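Side-chain contact in post-proline cleaving enzyme (Rickettsia typhi, PDB 4HVT), which probably acts as a serine-type oligopeptidase of the prolyl oligopeptidase family, cutting short peptides on the carboxyl side of proline: residues A[445-450]-A[504-509]. Numbering follows the deposited sequence.
Sequences ENYVLE and WVKNAG
Y447, the first residue of strand 447-455, reaches V505 and K506, where helix 498-505 gives way to a turn, a worked example of one aromatic side chain bridging a strand and the turn that closes a helix. With CG anti to the carbonyl carbon (chi1 -55°) and beside the backbone N, the ring is carried across to V505. Ring atom CD1 packs 3.6 Å from V505 CG1, the methyl anti to the valine's backbone N, which approaches obliquely; V505 O lies in the ring plane at its edge, 3.9 Å from CE1. Farther out, Y447 OH rests 3.3 Å from K506 CB, while the extended lysine chain carries its amino end away. The helix here closes in a Schellman motif: G509 N hydrogen-bonds to W504 O at 3.0 Å and A508 N to V505 O at 2.9 Å, with A508 at positive phi (77°). In the alpha/beta-hydrolase domain, this turn leads into strand 510-514, while 447-455 forms an outer strand of the same eight-stranded sheet. F442 stacks on the Y447 ring, and K469 both touches Y447 and hydrogen-bonds to K506 O through NZ. Past Y447, V448 and E450 pair through their backbones with Y468 and L466.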
# COMPACT_ATOMS: atom_id res chain seq x y z
N GLU A 445 -17.71 22.65 -4.67
CA GLU A 445 -18.11 23.88 -3.99
C GLU A 445 -19.14 23.66 -2.90
O GLU A 445 -19.35 24.57 -2.11
CB GLU A 445 -18.65 24.90 -5.01
CG GLU A 445 -17.56 25.55 -5.82
CD GLU A 445 -17.96 26.89 -6.41
OE1 GLU A 445 -19.10 27.38 -6.17
OE2 GLU A 445 -17.12 27.48 -7.14
N ASN A 446 -19.81 22.50 -2.86
CA ASN A 446 -20.76 22.23 -1.78
C ASN A 446 -20.04 21.71 -0.54
O ASN A 446 -20.72 21.44 0.45
CB ASN A 446 -21.80 21.16 -2.16
CG ASN A 446 -22.80 21.65 -3.13
OD1 ASN A 446 -22.95 22.85 -3.32
ND2 ASN A 446 -23.54 20.72 -3.75
N TYR A 447 -18.71 21.53 -0.63
CA TYR A 447 -17.89 20.97 0.48
C TYR A 447 -16.74 21.88 0.96
O TYR A 447 -16.31 22.81 0.27
CB TYR A 447 -17.36 19.61 0.04
CG TYR A 447 -18.46 18.72 -0.38
CD1 TYR A 447 -19.16 17.95 0.56
CD2 TYR A 447 -18.90 18.71 -1.70
CE1 TYR A 447 -20.25 17.17 0.18
CE2 TYR A 447 -19.98 17.92 -2.10
CZ TYR A 447 -20.65 17.15 -1.17
OH TYR A 447 -21.73 16.40 -1.59
N VAL A 448 -16.26 21.59 2.16
CA VAL A 448 -15.14 22.30 2.74
C VAL A 448 -14.08 21.26 3.09
O VAL A 448 -14.41 20.21 3.64
CB VAL A 448 -15.53 23.05 4.02
CG1 VAL A 448 -14.30 23.76 4.59
CG2 VAL A 448 -16.63 24.05 3.74
N LEU A 449 -12.84 21.61 2.79
CA LEU A 449 -11.65 20.87 3.16
C LEU A 449 -10.82 21.81 4.03
O LEU A 449 -10.33 22.87 3.55
CB LEU A 449 -10.88 20.46 1.90
CG LEU A 449 -9.46 19.93 2.16
CD1 LEU A 449 -9.50 18.72 3.11
CD2 LEU A 449 -8.75 19.58 0.87
N GLU A 450 -10.64 21.43 5.31
CA GLU A 450 -9.79 22.21 6.20
C GLU A 450 -8.60 21.39 6.67
O GLU A 450 -8.77 20.25 7.13
CB GLU A 450 -10.56 22.67 7.42
CG GLU A 450 -11.45 23.86 7.27
CD GLU A 450 -12.00 24.23 8.63
OE1 GLU A 450 -13.21 24.03 8.85
OE2 GLU A 450 -11.19 24.62 9.51
N TRP A 504 -20.66 9.04 2.26
CA TRP A 504 -20.63 9.60 3.60
C TRP A 504 -20.88 11.13 3.61
O TRP A 504 -21.86 11.56 4.19
CB TRP A 504 -19.32 9.19 4.33
CG TRP A 504 -19.39 9.37 5.83
CD1 TRP A 504 -18.82 10.38 6.53
CD2 TRP A 504 -20.10 8.58 6.77
NE1 TRP A 504 -19.14 10.29 7.84
CE2 TRP A 504 -19.90 9.17 8.04
CE3 TRP A 504 -20.88 7.42 6.68
CZ2 TRP A 504 -20.46 8.64 9.21
CZ3 TRP A 504 -21.44 6.90 7.85
CH2 TRP A 504 -21.22 7.52 9.10
N VAL A 505 -20.02 11.92 2.95
CA VAL A 505 -19.99 13.38 3.14
C VAL A 505 -21.17 14.05 2.46
O VAL A 505 -21.76 15.00 3.00
CB VAL A 505 -18.66 14.03 2.68
CG1 VAL A 505 -18.61 15.49 3.07
CG2 VAL A 505 -17.45 13.33 3.32
N LYS A 506 -21.57 13.52 1.32
CA LYS A 506 -22.78 14.01 0.61
C LYS A 506 -24.07 13.77 1.39
O LYS A 506 -25.08 14.45 1.16
CB LYS A 506 -22.87 13.37 -0.79
CG LYS A 506 -24.08 13.75 -1.64
CD LYS A 506 -23.90 13.16 -3.04
CE LYS A 506 -24.87 13.71 -4.09
NZ LYS A 506 -24.42 13.25 -5.44
N ASN A 507 -24.05 12.81 2.30
CA ASN A 507 -25.15 12.55 3.19
C ASN A 507 -24.98 13.25 4.56
O ASN A 507 -25.65 12.91 5.54
CB ASN A 507 -25.30 11.02 3.28
CG ASN A 507 -25.99 10.46 2.07
OD1 ASN A 507 -27.03 10.98 1.67
ND2 ASN A 507 -25.47 9.40 1.51
N ALA A 508 -24.07 14.23 4.56
CA ALA A 508 -23.81 15.19 5.65
C ALA A 508 -23.00 14.58 6.81
O ALA A 508 -22.91 15.16 7.89
CB ALA A 508 -25.09 15.87 6.14
N GLY A 509 -22.36 13.43 6.53
CA GLY A 509 -21.32 12.91 7.42
C GLY A 509 -20.06 13.74 7.31
O GLY A 509 -19.79 14.37 6.27